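Local coordinates for protein aminoglycoside 3'-phosphotransferase AphA1-IAB (Acinetobacter baumannii, PDB 4GKH) that transfers a phosphate group from a nucleotide to the 3'-hydroxyl of kanamycin and related aminoglycosides, giving resistance to these antibiotics, at residues Val194-Asp199 and Tyr227-Ile232. Numbering follows the deposited sequence.
With KAN (kanamycin a), chain M.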
ATOM      1  N   VAL A 194       8.130 -13.400   0.960  1.00 30.17           N
ATOM      2  CA  VAL A 194       6.896 -13.631   1.692  1.00 26.16           C
ATOM      3  C   VAL A 194       5.795 -12.975   0.888  1.00 34.51           C
ATOM      4  O   VAL A 194       6.072 -12.257  -0.074  1.00 29.41           O
ATOM      5  CB  VAL A 194       6.932 -12.952   3.071  1.00 27.73           C
ATOM      6  CG1 VAL A 194       8.061 -13.547   3.945  1.00 31.20           C
ATOM      7  CG2 VAL A 194       7.106 -11.450   2.897  1.00 28.69           C
ATOM      8  N   VAL A 195       4.547 -13.204   1.273  1.00 29.95           N
ATOM      9  CA  VAL A 195       3.448 -12.438   0.681  1.00 26.52           C
ATOM     10  C   VAL A 195       3.503 -10.995   1.198  1.00 33.47           C
ATOM     11  O   VAL A 195       3.445 -10.764   2.415  1.00 32.75           O
ATOM     12  CB  VAL A 195       2.066 -13.057   1.046  1.00 32.67           C
ATOM     13  CG1 VAL A 195       0.946 -12.209   0.456  1.00 26.51           C
ATOM     14  CG2 VAL A 195       1.962 -14.524   0.551  1.00 28.61           C
ATOM     15  N   THR A 196       3.629 -10.027   0.289  1.00 31.46           N
ATOM     16  CA  THR A 196       3.739  -8.625   0.696  1.00 30.66           C
ATOM     17  C   THR A 196       2.548  -7.804   0.239  1.00 34.31           C
ATOM     18  O   THR A 196       1.847  -8.163  -0.717  1.00 31.85           O
ATOM     19  CB  THR A 196       5.025  -7.931   0.171  1.00 33.51           C
ATOM     20  OG1 THR A 196       5.004  -7.916  -1.261  1.00 36.78           O
ATOM     21  CG2 THR A 196       6.283  -8.642   0.677  1.00 28.92           C
ATOM     22  N   HIS A 197       2.327  -6.691   0.929  1.00 28.75           N
ATOM     23  CA  HIS A 197       1.242  -5.776   0.591  1.00 26.89           C
ATOM     24  C   HIS A 197       1.674  -4.880  -0.570  1.00 34.81           C
ATOM     25  O   HIS A 197       0.920  -4.638  -1.517  1.00 32.21           O
ATOM     26  CB  HIS A 197       0.933  -4.912   1.825  1.00 25.82           C
ATOM     27  CG  HIS A 197      -0.132  -3.887   1.594  1.00 28.57           C
ATOM     28  ND1 HIS A 197       0.123  -2.675   0.992  1.00 26.27           N
ATOM     29  CD2 HIS A 197      -1.447  -3.881   1.906  1.00 31.04           C
ATOM     30  CE1 HIS A 197      -0.993  -1.974   0.922  1.00 31.49           C
ATOM     31  NE2 HIS A 197      -1.963  -2.685   1.468  1.00 30.09           N
ATOM     32  N   GLY A 198       2.897  -4.370  -0.484  1.00 27.89           N
ATOM     33  CA  GLY A 198       3.442  -3.519  -1.532  1.00 26.62           C
ATOM     34  C   GLY A 198       3.401  -2.015  -1.301  1.00 35.09           C
ATOM     35  O   GLY A 198       4.168  -1.273  -1.917  1.00 31.45           O
ATOM     36  N   ASP A 199       2.487  -1.562  -0.451  1.00 27.25           N
ATOM     37  CA  ASP A 199       2.446  -0.157  -0.034  1.00 24.85           C
ATOM     38  C   ASP A 199       1.982  -0.077   1.425  1.00 26.64           C
ATOM     39  O   ASP A 199       0.950   0.505   1.729  1.00 29.75           O
ATOM     40  CB  ASP A 199       1.545   0.661  -0.988  1.00 26.83           C
ATOM     41  CG  ASP A 199       1.722   2.162  -0.836  1.00 39.96           C
ATOM     42  OD1 ASP A 199       2.594   2.599  -0.053  1.00 36.29           O
ATOM     43  OD2 ASP A 199       0.992   2.909  -1.521  1.00 36.40           O
ATOM     44  N   TYR A 227      11.275  -6.999   3.349  1.00 33.18           N
ATOM     45  CA  TYR A 227      11.639  -5.587   3.532  1.00 28.59           C
ATOM     46  C   TYR A 227      10.877  -4.613   2.614  1.00 33.62           C
ATOM     47  O   TYR A 227      10.930  -3.398   2.807  1.00 30.18           O
ATOM     48  CB  TYR A 227      13.158  -5.388   3.416  1.00 28.65           C
ATOM     49  CG  TYR A 227      13.907  -5.724   4.690  1.00 28.73           C
ATOM     50  CD1 TYR A 227      14.076  -7.046   5.095  1.00 36.77           C
ATOM     51  CD2 TYR A 227      14.459  -4.717   5.481  1.00 29.96           C
ATOM     52  CE1 TYR A 227      14.754  -7.362   6.268  1.00 36.72           C
ATOM     53  CE2 TYR A 227      15.143  -5.021   6.651  1.00 31.01           C
ATOM     54  CZ  TYR A 227      15.292  -6.346   7.036  1.00 35.08           C
ATOM     55  OH  TYR A 227      15.983  -6.641   8.195  1.00 35.89           O
ATOM     56  N   GLN A 228      10.162  -5.131   1.618  1.00 29.06           N
ATOM     57  CA  GLN A 228       9.285  -4.264   0.831  1.00 29.03           C
ATOM     58  C   GLN A 228       8.260  -3.583   1.730  1.00 37.49           C
ATOM     59  O   GLN A 228       7.947  -2.408   1.555  1.00 33.07           O
ATOM     60  CB  GLN A 228       8.539  -5.055  -0.255  1.00 30.00           C
ATOM     61  CG  GLN A 228       7.415  -4.238  -0.932  1.00 32.58           C
ATOM     62  CD  GLN A 228       7.943  -3.002  -1.656  1.00 33.79           C
ATOM     63  OE1 GLN A 228       9.111  -2.953  -2.042  1.00 32.96           O
ATOM     64  NE2 GLN A 228       7.081  -1.994  -1.839  1.00 31.27           N
ATOM     65  N   ASP A 229       7.735  -4.323   2.698  1.00 29.40           N
ATOM     66  CA  ASP A 229       6.721  -3.773   3.595  1.00 25.11           C
ATOM     67  C   ASP A 229       7.366  -3.090   4.787  1.00 30.42           C
ATOM     68  O   ASP A 229       6.927  -2.021   5.213  1.00 31.23           O
ATOM     69  CB  ASP A 229       5.747  -4.875   4.061  1.00 25.97           C
ATOM     70  CG  ASP A 229       4.826  -5.373   2.916  1.00 31.51           C
ATOM     71  OD1 ASP A 229       4.598  -4.603   1.942  1.00 29.01           O
ATOM     72  OD2 ASP A 229       4.339  -6.528   3.004  1.00 31.25           O
ATOM     73  N   LEU A 230       8.406  -3.714   5.324  1.00 29.29           N
ATOM     74  CA  LEU A 230       9.090  -3.155   6.474  1.00 32.04           C
ATOM     75  C   LEU A 230       9.658  -1.773   6.145  1.00 36.65           C
ATOM     76  O   LEU A 230       9.574  -0.867   6.970  1.00 31.56           O
ATOM     77  CB  LEU A 230      10.200  -4.085   6.947  1.00 30.88           C
ATOM     78  CG  LEU A 230       9.781  -5.385   7.635  1.00 36.54           C
ATOM     79  CD1 LEU A 230      10.959  -6.347   7.632  1.00 33.44           C
ATOM     80  CD2 LEU A 230       9.294  -5.106   9.069  1.00 33.24           C
ATOM     81  N   ALA A 231      10.206  -1.603   4.940  1.00 31.40           N
ATOM     82  CA  ALA A 231      10.892  -0.346   4.601  1.00 29.42           C
ATOM     83  C   ALA A 231       9.926   0.823   4.551  1.00 28.68           C
ATOM     84  O   ALA A 231      10.197   1.911   5.075  1.00 30.05           O
ATOM     85  CB  ALA A 231      11.635  -0.464   3.260  1.00 31.11           C
ATOM     86  N   ILE A 232       8.793   0.600   3.901  1.00 30.13           N
ATOM     87  CA  ILE A 232       7.838   1.671   3.703  1.00 29.65           C
ATOM     88  C   ILE A 232       7.219   2.115   5.020  1.00 32.42           C
ATOM     89  O   ILE A 232       7.056   3.309   5.256  1.00 30.19           O
ATOM     90  CB  ILE A 232       6.774   1.270   2.660  1.00 28.83           C
ATOM     91  CG1 ILE A 232       7.455   1.131   1.290  1.00 36.27           C
ATOM     92  CG2 ILE A 232       5.635   2.285   2.619  1.00 33.60           C
ATOM     93  CD1 ILE A 232       6.486   0.915   0.113  1.00 40.49           C
TER
HETATM   94  C1  KAN M 301       3.319   8.181  -1.991  1.00 34.40           C
HETATM   95  C2  KAN M 301       2.164   7.327  -1.517  1.00 36.31           C
HETATM   96  C3  KAN M 301       1.921   6.125  -2.409  1.00 37.91           C
HETATM   97  C4  KAN M 301       1.634   6.630  -3.822  1.00 36.81           C
HETATM   98  C5  KAN M 301       2.840   7.416  -4.300  1.00 34.69           C
HETATM   99  C6  KAN M 301       2.460   7.906  -5.697  1.00 37.83           C
HETATM  100  C7  KAN M 301       8.471   8.460  -0.841  1.00 34.32           C
HETATM  101  C8  KAN M 301       7.350   9.310  -0.300  1.00 37.15           C
HETATM  102  C9  KAN M 301       6.044   8.488  -0.399  1.00 38.19           C
HETATM  103  C10 KAN M 301       5.717   8.140  -1.868  1.00 32.28           C
HETATM  104  C11 KAN M 301       6.879   7.250  -2.375  1.00 30.06           C
HETATM  105  C12 KAN M 301       8.179   8.042  -2.291  1.00 31.94           C
HETATM  106  C13 KAN M 301       7.126  10.836   1.616  1.00 40.87           C
HETATM  107  C14 KAN M 301       8.211  11.351   2.564  1.00 42.47           C
HETATM  108  C15 KAN M 301       8.504  10.439   3.733  1.00 46.36           C
HETATM  109  C16 KAN M 301       7.227  10.247   4.521  1.00 47.50           C
HETATM  110  C17 KAN M 301       6.211   9.626   3.570  1.00 47.17           C
HETATM  111  C18 KAN M 301       4.905   9.190   4.274  1.00 53.85           C
HETATM  112  N1  KAN M 301       3.568   8.681  -6.266  1.00 36.92           N
HETATM  113  N2  KAN M 301       6.620   6.890  -3.780  1.00 26.71           N
HETATM  114  N3  KAN M 301       9.685   9.305  -0.757  1.00 35.48           N
HETATM  115  N4  KAN M 301       9.509  11.053   4.610  1.00 47.23           N
HETATM  116  O5  KAN M 301       3.059   8.531  -3.397  1.00 35.63           O
HETATM  117  O6  KAN M 301       2.439   6.889  -0.175  1.00 37.92           O
HETATM  118  O7  KAN M 301       0.790   5.412  -1.888  1.00 42.26           O
HETATM  119  O8  KAN M 301       1.435   5.526  -4.716  1.00 37.38           O
HETATM  120  O9  KAN M 301       4.499   7.371  -1.953  1.00 32.63           O
HETATM  121  O10 KAN M 301       4.955   9.159   0.284  1.00 38.99           O
HETATM  122  O11 KAN M 301       7.719   9.666   1.055  1.00 37.14           O
HETATM  123  O12 KAN M 301       5.972  10.511   2.431  1.00 43.02           O
HETATM  124  O13 KAN M 301       9.361  11.601   1.748  1.00 42.83           O
HETATM  125  O14 KAN M 301       7.495   9.350   5.591  1.00 48.96           O
HETATM  126  O15 KAN M 301       4.080   8.447   3.334  1.00 55.87           O
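Gln228, with CG anti to its backbone N (chi1 169°) and the chain bent at chi2, curls its amide around to Gly198, where NE2 donates a 3.0 Å hydrogen bond to Gly198 O. The bond is bent, 140° at the hydrogen, and the nitrogen sits above the carbonyl plane. Asp229, the next residue of the helix, grips two successive amides with a single carboxylate: OD2 accepts from His197 N at 2.9 Å and OD1 from Gly198 N at 3.0 Å, each through its syn lone pair. Asp229 OD2 also lies 3.2 Å from Thr196 CB and takes a further hydrogen bond from His133 of helix 118-133. The turn fixed in this way is the start of the catalytic loop of the protein-kinase-like fold, and this HGD sequence corresponds to the HRD motif of the kinases. Within the loop, His197 ND1 accepts from Asp199 N in the plane of the ring, while NE2 donates a hydrogen bond to Ile216 O. Asp199, probably the proton acceptor, turns its OD2 to kanamycin O7, a 2.5 Å hydrogen bond. Ile232, one helical turn beyond Gln228, lays CD1 3.8 Å from Gly198 O and brings CG2 to 4.1 Å from Asp199 OD1.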